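Local coordinates for PpBBE-like 1 D396N (Physcomitrella patens subsp. patens, PDB 6EO5), which oxidises cellobiose as an FAD-dependent oxidase of the berberine bridge enzyme-like family, with a flavin probably attached through two covalent bonds, at residues Ser31-Ala36 and Arg45-Ala50; Val75-Gly80 and Tyr86-Arg91; Ile348-Asn353 and Trp416-Thr421. One frame throughout, in Å; residues are numbered along the deposited sequence.

Contact 1. Residues Ser31-Ala36 and Arg45-Ala50; sequences SEYSTA and RYAPSA
Tyr33 reaches from the helix 31-36 to the loop 45-50 and ends on the backbone around Pro48. Its hydroxyl donates to the carbonyl of Pro48, with Tyr33 OH 2.7 Å from Pro48 O. The donor lies in the carbonyl plane, on a lone pair, at a C=O...donor angle of 133°. Pro48 O in turn sits at the edge of the tyrosine ring, near its plane. The same hydroxyl end rests against carbon: Tyr33 CZ is 3.8 Å from Pro48 CD, and Tyr33 OH is 3.5 Å from Ala47 CB. Because Pro48 N carries no hydrogen, its nearness to the hydroxyl brings no second bond, and one hydrogen bond joins the two segments.

The torsion of Tyr33 places CG anti to the backbone N (chi1 174°), which throws the phenol off the helix and across to the loop. Behind it, Tyr33 N is bonded to Thr30 OG1. The ring meets that of Phe51 with planes inclined by about 65°, and Ala26 and Pro28 add further contact.

On the loop side the acceptor is held by its surroundings. Ala47 N bonds to Asp92 OD1, Ala47 and Ser49 make backbone bonds with Gly93 and Val94, and Pro48 packs on Val96 of strand 95-98.

Tyr33 thus fastens a short helix to the lead-in of strand 50-53, which lies between strands 24-26 and 95-98 in a mixed four-stranded sheet. Such a small mixed sheet belongs to the FAD-binding part of the VAO/PCMH fold, the family of this flavoenzyme, and here a buried tyrosine ties the helix to the segment leading into one of its inner strands.

Contact 2. Residues Val75-Gly80 and Tyr86-Arg91; sequences VPRGGG and YSLGGR. With FAD (flavin-adenine dinucleotide), chain C.
Val75 and Arg77 bring the aliphatic part of the contact to the turn at 86-89. Val75 CG2 points into that turn, 3.7 Å from both Tyr86 O and Gly89 N, and thus touches its backbone rather than a side chain. A glycine in place of Val75 would probably leave a gap beside the turn and let the Tyr86-Gly89 backbone shift. Further along, Arg77 CG lies 3.6 Å from Ser87 CB. With that CG anti to the backbone N (chi1 179°) and the chain bent beyond it, the guanidinium runs alongside Leu88, whose CD2 meets its edge. The charge is taken up by a salt bridge from NH1 to Asp98.

The polar contacts converge on FAD. Gly80 N donates to O2A (2.9 Å, 149°) and Gly79 N to O1P (3.0 Å, 155°), while Gly78 N adds a weak bond to O2A. From the other segment Ser87 OG reaches O1A of the same phosphate as O2A at 2.6 Å. Pro76 O accepts from the ribose hydroxyl O2B, and the Pro76 ring lies over the adenine face, with CG 3.4 Å from N3A.

A CB on Gly78 or Gly79 would run into the phosphate oxygens, so both positions need glycine. Backbone N-H groups and one serine hydroxyl therefore hold the diphosphate from two segments, and these dipoles probably help to offset its negative charge without a cationic side chain from either segment bonding to it.

Contact 3. Residues Ile348-Asn353 and Trp416-Thr421; sequences INAMIN and WKVVRT
The helices through 348-353 and 416-420 run antiparallel, their axes 9.0 Å apart at closest approach and their directions 177° apart, with Met351 CA and Val419 CA the nearest pair at 5.9 Å. Two small apolar pairs bridge the helices.

In the first, Val418 turns CG1 toward the neighbouring helix, 3.7 Å from Ala350 CB. The same methyl lies 3.4 Å from Ala350 O, so it covers backbone as well as side chain. This branch stands opposite the backbone N of its own residue (chi1 172°), which carries it outward from the helix and across the gap. Tyr422 touches Ala350 too, adding to this partly exposed side of the interface.

The second pair is more deeply buried. Val419 CG2 rests 3.9 Å from Met351 CG and 4.1 Å from Met351 CB, so the methionine is touched on the inner part of its chain, and the two side chains cross obliquely. The end of Met351 leads away from 416-421, and the side chain also touches Leu343. Val419 packs on Ile336 and Ile393, strand residues of the antiparallel seven-stranded sheet, so it also faces the sheet beneath its helix.

Ile348 packs on helix 235-246, so helix 345-355 has that helix as a further neighbour. Trp416 ties the second helix to strand 331-338 through a hydrogen bond from NE1 to Ser335 O.

With methyl and methylene groups making the side-chain contacts and neither a polar bond nor a charge pair between the segments, the contact probably rests on van der Waals packing and, at the buried Met351-Val419 pair, on exclusion of water.

How the contacts relate
Contacts 1 and 2 are neighbours in the FAD-binding part of the protein, their centres 12 Å apart. Arg77 connects them, its NH2 making a probable hydrogen bond to Ala36 O, while Tyr46 packs on Leu88 and on the backbone of Gly90 and Arg91. Contact 2 grips the cofactor itself, whereas in contact 1 the side chain of Pro48 stays about 12 Å from FAD. Contact 3 joins two helices, one of which packs on the seven-stranded antiparallel sheet; its centre lies 39 Å from that of contact 1 and 32 Å from that of contact 2, with nearest atoms about 19 Å and 14 Å away. All three follow in series along the chain.

Contact 1. Residues Ser31-Ala36 and Arg45-Ala50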
loop_
_atom_site.group_PDB
_atom_site.type_symbol
_atom_site.label_atom_id
_atom_site.label_comp_id
_atom_site.label_asym_id
_atom_site.label_seq_id
_atom_site.Cartn_x
_atom_site.Cartn_y
_atom_site.Cartn_z
ATOM N N SER A 31 20.458 -2.736 22.436
ATOM C CA SER A 31 19.611 -3.813 21.945
ATOM C C SER A 31 18.238 -3.309 21.514
ATOM O O SER A 31 17.587 -3.945 20.676
ATOM C CB SER A 31 19.455 -4.889 23.017
ATOM O OG SER A 31 18.576 -4.448 24.038
ATOM N N GLU A 32 17.774 -2.191 22.083
ATOM C CA GLU A 32 16.515 -1.599 21.636
ATOM C C GLU A 32 16.636 -1.110 20.202
ATOM O O GLU A 32 15.751 -1.350 19.373
ATOM C CB GLU A 32 16.100 -0.441 22.550
ATOM C CG GLU A 32 15.977 -0.780 24.027
ATOM C CD GLU A 32 17.329 -0.909 24.703
ATOM O OE1 GLU A 32 18.251 -0.111 24.373
ATOM O OE2 GLU A 32 17.469 -1.826 25.547
ATOM N N TYR A 33 17.736 -0.413 19.902
ATOM C CA TYR A 33 18.004 0.057 18.548
ATOM C C TYR A 33 18.121 -1.108 17.573
ATOM O O TYR A 33 17.617 -1.036 16.444
ATOM C CB TYR A 33 19.277 0.905 18.560
ATOM C CG TYR A 33 19.815 1.385 17.231
ATOM C CD1 TYR A 33 20.704 0.608 16.493
ATOM C CD2 TYR A 33 19.490 2.645 16.743
ATOM C CE1 TYR A 33 21.229 1.062 15.289
ATOM C CE2 TYR A 33 20.011 3.112 15.537
ATOM C CZ TYR A 33 20.881 2.316 14.820
ATOM O OH TYR A 33 21.401 2.770 13.626
ATOM N N SER A 34 18.766 -2.199 17.994
ATOM C CA SER A 34 18.910 -3.353 17.116
ATOM C C SER A 34 17.555 -3.940 16.723
ATOM O O SER A 34 17.291 -4.181 15.538
ATOM C CB SER A 34 19.773 -4.409 17.786
ATOM O OG SER A 34 19.532 -5.661 17.184
ATOM N N THR A 35 16.677 -4.182 17.699
ATOM C CA THR A 35 15.378 -4.738 17.339
ATOM C C THR A 35 14.485 -3.709 16.650
ATOM O O THR A 35 13.578 -4.094 15.905
ATOM C CB THR A 35 14.667 -5.326 18.566
ATOM O OG1 THR A 35 14.150 -4.271 19.376
ATOM C CG2 THR A 35 15.619 -6.178 19.399
ATOM N N ALA A 36 14.729 -2.417 16.861
ATOM C CA ALA A 36 13.933 -1.413 16.173
ATOM C C ALA A 36 14.237 -1.362 14.682
ATOM O O ALA A 36 13.428 -0.831 13.914
ATOM C CB ALA A 36 14.155 -0.033 16.796
ATOM N N ARG A 45 19.610 -2.386 4.851
ATOM C CA ARG A 45 19.595 -2.258 6.310
ATOM C C ARG A 45 20.198 -0.917 6.725
ATOM O O ARG A 45 21.289 -0.820 7.286
ATOM C CB ARG A 45 20.323 -3.425 6.946
ATOM C CG ARG A 45 19.610 -4.708 6.719
ATOM C CD ARG A 45 20.543 -5.858 6.920
ATOM N NE ARG A 45 19.860 -6.932 7.626
ATOM C CZ ARG A 45 19.476 -8.074 7.069
ATOM N NH1 ARG A 45 19.717 -8.307 5.775
ATOM N NH2 ARG A 45 18.853 -8.981 7.817
ATOM N N TYR A 46 19.443 0.135 6.442
ATOM C CA TYR A 46 19.876 1.471 6.807
ATOM C C TYR A 46 19.979 1.593 8.320
ATOM O O TYR A 46 19.139 1.069 9.056
ATOM C CB TYR A 46 18.900 2.515 6.263
ATOM C CG TYR A 46 18.818 2.578 4.754
ATOM C CD1 TYR A 46 19.904 3.001 3.994
ATOM C CD2 TYR A 46 17.637 2.252 4.091
ATOM C CE1 TYR A 46 19.817 3.068 2.617
ATOM C CE2 TYR A 46 17.542 2.321 2.719
ATOM C CZ TYR A 46 18.636 2.720 1.984
ATOM O OH TYR A 46 18.540 2.791 0.619
ATOM N N ALA A 47 21.010 2.304 8.776
ATOM C CA ALA A 47 21.289 2.490 10.198
ATOM C C ALA A 47 20.953 3.914 10.613
ATOM O O ALA A 47 21.727 4.833 10.307
ATOM C CB ALA A 47 22.756 2.187 10.493
ATOM N N PRO A 48 19.837 4.152 11.302
ATOM C CA PRO A 48 19.449 5.528 11.645
ATOM C C PRO A 48 20.359 6.113 12.716
ATOM O O PRO A 48 21.133 5.406 13.363
ATOM C CB PRO A 48 18.005 5.380 12.168
ATOM C CG PRO A 48 17.553 4.018 11.768
ATOM C CD PRO A 48 18.804 3.177 11.701
ATOM N N SER A 49 20.251 7.438 12.898
ATOM C CA SER A 49 20.838 8.081 14.075
ATOM C C SER A 49 20.160 7.589 15.344
ATOM O O SER A 49 20.821 7.251 16.332
ATOM C CB SER A 49 20.703 9.605 14.004
ATOM O OG SER A 49 21.072 10.132 12.751
ATOM N N ALA A 50 18.832 7.561 15.339
ATOM C CA ALA A 50 18.085 7.161 16.522
ATOM C C ALA A 50 16.651 6.841 16.134
ATOM O O ALA A 50 16.154 7.276 15.092
ATOM C CB ALA A 50 18.110 8.254 17.594
#

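Contact 2. Residues Val75-Gly80 and Tyr86-Arg91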
loop_
_atom_site.group_PDB
_atom_site.type_symbol
_atom_site.label_atom_id
_atom_site.label_comp_id
_atom_site.label_asym_id
_atom_site.label_seq_id
_atom_site.Cartn_x
_atom_site.Cartn_y
_atom_site.Cartn_z
ATOM N N VAL A 75 12.355 10.853 9.193
ATOM C CA VAL A 75 11.204 10.262 8.507
ATOM C C VAL A 75 10.293 9.590 9.528
ATOM O O VAL A 75 10.774 8.955 10.481
ATOM C CB VAL A 75 11.610 9.259 7.406
ATOM C CG1 VAL A 75 12.447 9.937 6.314
ATOM C CG2 VAL A 75 12.324 8.034 7.984
ATOM N N PRO A 76 8.980 9.718 9.373
ATOM C CA PRO A 76 8.057 8.895 10.152
ATOM C C PRO A 76 8.034 7.457 9.646
ATOM O O PRO A 76 8.338 7.169 8.484
ATOM C CB PRO A 76 6.707 9.586 9.928
ATOM C CG PRO A 76 6.829 10.202 8.588
ATOM C CD PRO A 76 8.268 10.639 8.466
ATOM N N ARG A 77 7.674 6.545 10.550
ATOM C CA ARG A 77 7.467 5.146 10.210
ATOM C C ARG A 77 6.144 4.653 10.795
ATOM O O ARG A 77 5.893 4.795 11.997
ATOM C CB ARG A 77 8.622 4.291 10.709
ATOM C CG ARG A 77 8.463 2.829 10.405
ATOM C CD ARG A 77 8.855 2.025 11.603
ATOM N NE ARG A 77 10.245 1.613 11.553
ATOM C CZ ARG A 77 10.921 1.132 12.596
ATOM N NH1 ARG A 77 10.350 1.029 13.782
ATOM N NH2 ARG A 77 12.182 0.762 12.452
ATOM N N GLY A 78 5.289 4.100 9.938
ATOM C CA GLY A 78 4.105 3.389 10.377
ATOM C C GLY A 78 4.392 1.910 10.544
ATOM O O GLY A 78 5.112 1.520 11.468
ATOM N N GLY A 79 3.866 1.077 9.643
ATOM C CA GLY A 79 4.078 -0.356 9.757
ATOM C C GLY A 79 5.385 -0.880 9.201
ATOM O O GLY A 79 5.644 -2.081 9.312
ATOM N N GLY A 80 6.203 -0.022 8.593
ATOM C CA GLY A 80 7.510 -0.426 8.103
ATOM C C GLY A 80 7.518 -1.363 6.913
ATOM O O GLY A 80 8.436 -2.178 6.787
ATOM N N TYR A 86 12.211 3.062 2.910
ATOM C CA TYR A 86 12.197 4.507 3.075
ATOM C C TYR A 86 11.776 4.942 4.475
ATOM O O TYR A 86 11.992 6.102 4.836
ATOM C CB TYR A 86 11.273 5.147 2.041
ATOM C CG TYR A 86 11.818 5.175 0.625
ATOM C CD1 TYR A 86 13.188 5.075 0.368
ATOM C CD2 TYR A 86 10.960 5.308 -0.459
ATOM C CE1 TYR A 86 13.679 5.115 -0.944
ATOM C CE2 TYR A 86 11.432 5.344 -1.760
ATOM C CZ TYR A 86 12.787 5.255 -2.005
ATOM O OH TYR A 86 13.239 5.300 -3.309
ATOM N N SER A 87 11.153 4.066 5.262
ATOM C CA SER A 87 10.840 4.437 6.638
ATOM C C SER A 87 11.995 4.134 7.588
ATOM O O SER A 87 11.875 4.386 8.792
ATOM C CB SER A 87 9.551 3.748 7.101
ATOM O OG SER A 87 9.635 2.345 6.960
ATOM N N LEU A 88 13.103 3.592 7.077
ATOM C CA LEU A 88 14.387 3.695 7.753
ATOM C C LEU A 88 15.165 4.907 7.276
ATOM O O LEU A 88 16.258 5.159 7.776
ATOM C CB LEU A 88 15.217 2.423 7.549
ATOM C CG LEU A 88 14.633 1.215 8.281
ATOM C CD1 LEU A 88 15.389 -0.052 7.971
ATOM C CD2 LEU A 88 14.534 1.440 9.789
ATOM N N GLY A 89 14.620 5.669 6.330
ATOM C CA GLY A 89 15.244 6.873 5.818
ATOM C C GLY A 89 15.606 6.824 4.346
ATOM O O GLY A 89 15.714 7.885 3.713
ATOM N N GLY A 90 15.807 5.635 3.774
ATOM C CA GLY A 90 16.349 5.557 2.429
ATOM C C GLY A 90 17.781 6.033 2.320
ATOM O O GLY A 90 18.264 6.270 1.214
ATOM N N ARG A 91 18.464 6.177 3.455
ATOM C CA ARG A 91 19.862 6.570 3.603
ATOM C C ARG A 91 20.225 6.355 5.064
ATOM O O ARG A 91 19.342 6.203 5.916
ATOM C CB ARG A 91 20.096 8.031 3.208
ATOM C CG ARG A 91 19.443 9.007 4.174
ATOM C CD ARG A 91 18.832 10.173 3.448
ATOM N NE ARG A 91 18.349 11.215 4.354
ATOM C CZ ARG A 91 17.066 11.469 4.606
ATOM N NH1 ARG A 91 16.118 10.744 4.031
ATOM N NH2 ARG A 91 16.728 12.449 5.432
HETATM P PA FAD C . 6.142 2.462 6.104
HETATM O O1A FAD C . 7.439 1.858 5.588
HETATM O O2A FAD C . 6.172 2.666 7.597
HETATM O O5B FAD C . 5.714 3.823 5.351
HETATM C C5B FAD C . 5.879 3.982 3.958
HETATM C C4B FAD C . 6.118 5.445 3.603
HETATM O O4B FAD C . 5.130 6.262 4.205
HETATM C C3B FAD C . 7.459 5.945 4.110
HETATM O O3B FAD C . 7.931 6.934 3.222
HETATM C C2B FAD C . 7.099 6.595 5.419
HETATM O O2B FAD C . 8.037 7.572 5.795
HETATM C C1B FAD C . 5.722 7.172 5.117
HETATM N N9A FAD C . 4.959 7.309 6.378
HETATM C C8A FAD C . 4.726 6.326 7.311
HETATM N N7A FAD C . 4.011 6.851 8.329
HETATM C C5A FAD C . 3.787 8.156 8.067
HETATM C C6A FAD C . 3.128 9.144 8.774
HETATM N N6A FAD C . 2.570 8.856 9.944
HETATM N N1A FAD C . 3.050 10.418 8.256
HETATM C C2A FAD C . 3.643 10.701 7.047
HETATM N N3A FAD C . 4.306 9.717 6.345
HETATM C C4A FAD C . 4.380 8.462 6.850
HETATM N N1 FAD C . -0.448 -2.272 -0.902
HETATM C C2 FAD C . -1.794 -2.230 -1.285
HETATM O O2 FAD C . -2.313 -1.222 -1.808
HETATM N N3 FAD C . -2.587 -3.343 -1.061
HETATM C C4 FAD C . -2.060 -4.477 -0.480
HETATM O O4 FAD C . -2.789 -5.444 -0.282
HETATM C C4X FAD C . -0.725 -4.520 -0.105
HETATM N N5 FAD C . -0.219 -5.641 0.518
HETATM C C5X FAD C . 0.995 -5.574 1.175
HETATM C C6 FAD C . 1.430 -6.667 1.917
HETATM C C7 FAD C . 2.592 -6.619 2.704
HETATM C C7M FAD C . 3.022 -7.823 3.511
HETATM C C8 FAD C . 3.390 -5.456 2.640
HETATM C C8M FAD C . 4.718 -5.374 3.368
HETATM C C9 FAD C . 2.979 -4.396 1.810
HETATM C C9A FAD C . 1.775 -4.424 1.084
HETATM N N10 FAD C . 1.363 -3.400 0.221
HETATM C C10 FAD C . 0.075 -3.395 -0.279
HETATM C "C1'" FAD C . 2.166 -2.155 0.041
HETATM C "C2'" FAD C . 1.760 -1.144 1.109
HETATM O "O2'" FAD C . 0.551 -0.485 0.809
HETATM C "C3'" FAD C . 2.859 -0.114 1.237
HETATM O "O3'" FAD C . 4.022 -0.826 1.586
HETATM C "C4'" FAD C . 2.485 0.926 2.289
HETATM O "O4'" FAD C . 3.067 2.164 1.928
HETATM C "C5'" FAD C . 2.930 0.475 3.679
HETATM O "O5'" FAD C . 2.724 1.453 4.677
HETATM P P FAD C . 3.495 1.284 6.088
HETATM O O1P FAD C . 3.021 2.349 7.049
HETATM O O2P FAD C . 3.394 -0.101 6.668
HETATM O O3P FAD C . 5.039 1.384 5.649
#

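Contact 3. Residues Ile348-Asn353 and Trp416-Thr421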
loop_
_atom_site.group_PDB
_atom_site.type_symbol
_atom_site.label_atom_id
_atom_site.label_comp_id
_atom_site.label_asym_id
_atom_site.label_seq_id
_atom_site.Cartn_x
_atom_site.Cartn_y
_atom_site.Cartn_z
ATOM N N ILE A 348 0.903 -10.713 -23.814
ATOM C CA ILE A 348 0.736 -11.737 -22.784
ATOM C C ILE A 348 1.826 -12.800 -22.901
ATOM O O ILE A 348 2.395 -13.233 -21.891
ATOM C CB ILE A 348 -0.677 -12.354 -22.844
ATOM C CG1 ILE A 348 -1.739 -11.291 -22.565
ATOM C CG2 ILE A 348 -0.815 -13.485 -21.839
ATOM C CD1 ILE A 348 -3.144 -11.789 -22.698
ATOM N N ASN A 349 2.153 -13.222 -24.128
ATOM C CA ASN A 349 3.232 -14.193 -24.309
ATOM C C ASN A 349 4.590 -13.612 -23.940
ATOM O O ASN A 349 5.427 -14.310 -23.354
ATOM C CB ASN A 349 3.275 -14.700 -25.744
ATOM C CG ASN A 349 2.151 -15.643 -26.044
ATOM O OD1 ASN A 349 2.092 -16.762 -25.521
ATOM N ND2 ASN A 349 1.238 -15.202 -26.895
ATOM N N ALA A 350 4.839 -12.354 -24.302
ATOM C CA ALA A 350 6.117 -11.735 -23.967
ATOM C C ALA A 350 6.290 -11.648 -22.458
ATOM O O ALA A 350 7.387 -11.876 -21.932
ATOM C CB ALA A 350 6.218 -10.350 -24.613
ATOM N N MET A 351 5.202 -11.348 -21.751
ATOM C CA MET A 351 5.227 -11.286 -20.299
ATOM C C MET A 351 5.544 -12.649 -19.695
ATOM O O MET A 351 6.425 -12.767 -18.834
ATOM C CB MET A 351 3.884 -10.765 -19.794
ATOM C CG MET A 351 3.775 -10.675 -18.308
ATOM S SD MET A 351 2.146 -10.088 -17.853
ATOM C CE MET A 351 1.139 -11.519 -18.258
ATOM N N ILE A 352 4.843 -13.699 -20.146
ATOM C CA ILE A 352 5.059 -15.032 -19.590
ATOM C C ILE A 352 6.434 -15.558 -19.976
ATOM O O ILE A 352 7.131 -16.168 -19.154
ATOM C CB ILE A 352 3.937 -15.992 -20.025
ATOM C CG1 ILE A 352 2.569 -15.445 -19.596
ATOM C CG2 ILE A 352 4.166 -17.394 -19.454
ATOM C CD1 ILE A 352 1.392 -16.205 -20.167
ATOM N N ASN A 353 6.868 -15.317 -21.214
ATOM C CA ASN A 353 8.209 -15.761 -21.586
ATOM C C ASN A 353 9.262 -15.075 -20.724
ATOM O O ASN A 353 10.179 -15.731 -20.209
ATOM C CB ASN A 353 8.467 -15.510 -23.069
ATOM C CG ASN A 353 7.619 -16.388 -23.956
ATOM O OD1 ASN A 353 7.076 -17.401 -23.510
ATOM N ND2 ASN A 353 7.495 -16.005 -25.222
ATOM N N TRP A 416 10.046 -5.868 -16.269
ATOM C CA TRP A 416 9.333 -4.596 -16.349
ATOM C C TRP A 416 9.479 -3.969 -17.729
ATOM O O TRP A 416 8.526 -3.388 -18.257
ATOM C CB TRP A 416 9.837 -3.632 -15.275
ATOM C CG TRP A 416 9.011 -2.379 -15.166
ATOM C CD1 TRP A 416 7.992 -2.148 -14.286
ATOM C CD2 TRP A 416 9.118 -1.190 -15.977
ATOM N NE1 TRP A 416 7.459 -0.896 -14.496
ATOM C CE2 TRP A 416 8.134 -0.286 -15.523
ATOM C CE3 TRP A 416 9.953 -0.806 -17.035
ATOM C CZ2 TRP A 416 7.957 0.980 -16.091
ATOM C CZ3 TRP A 416 9.777 0.452 -17.598
ATOM C CH2 TRP A 416 8.781 1.328 -17.126
ATOM N N LYS A 417 10.665 -4.085 -18.338
ATOM C CA LYS A 417 10.869 -3.463 -19.639
ATOM C C LYS A 417 10.132 -4.208 -20.745
ATOM O O LYS A 417 9.687 -3.579 -21.715
ATOM C CB LYS A 417 12.363 -3.367 -19.946
ATOM C CG LYS A 417 13.073 -2.302 -19.122
ATOM C CD LYS A 417 14.544 -2.224 -19.473
ATOM C CE LYS A 417 15.281 -1.315 -18.513
ATOM N NZ LYS A 417 16.731 -1.223 -18.853
ATOM N N VAL A 418 9.989 -5.534 -20.624
ATOM C CA VAL A 418 9.184 -6.289 -21.584
ATOM C C VAL A 418 7.728 -5.843 -21.516
ATOM O O VAL A 418 7.123 -5.484 -22.533
ATOM C CB VAL A 418 9.317 -7.804 -21.340
ATOM C CG1 VAL A 418 8.329 -8.570 -22.209
ATOM C CG2 VAL A 418 10.736 -8.270 -21.612
ATOM N N VAL A 419 7.144 -5.850 -20.316
ATOM C CA VAL A 419 5.743 -5.456 -20.199
ATOM C C VAL A 419 5.553 -4.013 -20.657
ATOM O O VAL A 419 4.532 -3.677 -21.271
ATOM C CB VAL A 419 5.228 -5.665 -18.757
ATOM C CG1 VAL A 419 3.785 -5.130 -18.620
ATOM C CG2 VAL A 419 5.313 -7.140 -18.372
ATOM N N ARG A 420 6.535 -3.142 -20.377
ATOM C CA ARG A 420 6.415 -1.715 -20.694
ATOM C C ARG A 420 6.053 -1.478 -22.158
ATOM O O ARG A 420 5.291 -0.556 -22.478
ATOM C CB ARG A 420 7.724 -0.998 -20.362
ATOM C CG ARG A 420 7.795 0.443 -20.861
ATOM C CD ARG A 420 6.797 1.265 -20.103
ATOM N NE ARG A 420 6.793 2.669 -20.484
ATOM C CZ ARG A 420 5.918 3.216 -21.324
ATOM N NH1 ARG A 420 4.987 2.472 -21.904
ATOM N NH2 ARG A 420 5.975 4.515 -21.586
ATOM N N THR A 421 6.597 -2.308 -23.056
ATOM C CA THR A 421 6.285 -2.224 -24.480
ATOM C C THR A 421 4.786 -2.332 -24.747
ATOM O O THR A 421 4.285 -1.745 -25.713
ATOM C CB THR A 421 7.040 -3.329 -25.226
ATOM O OG1 THR A 421 8.443 -3.047 -25.207
ATOM C CG2 THR A 421 6.567 -3.455 -26.663
#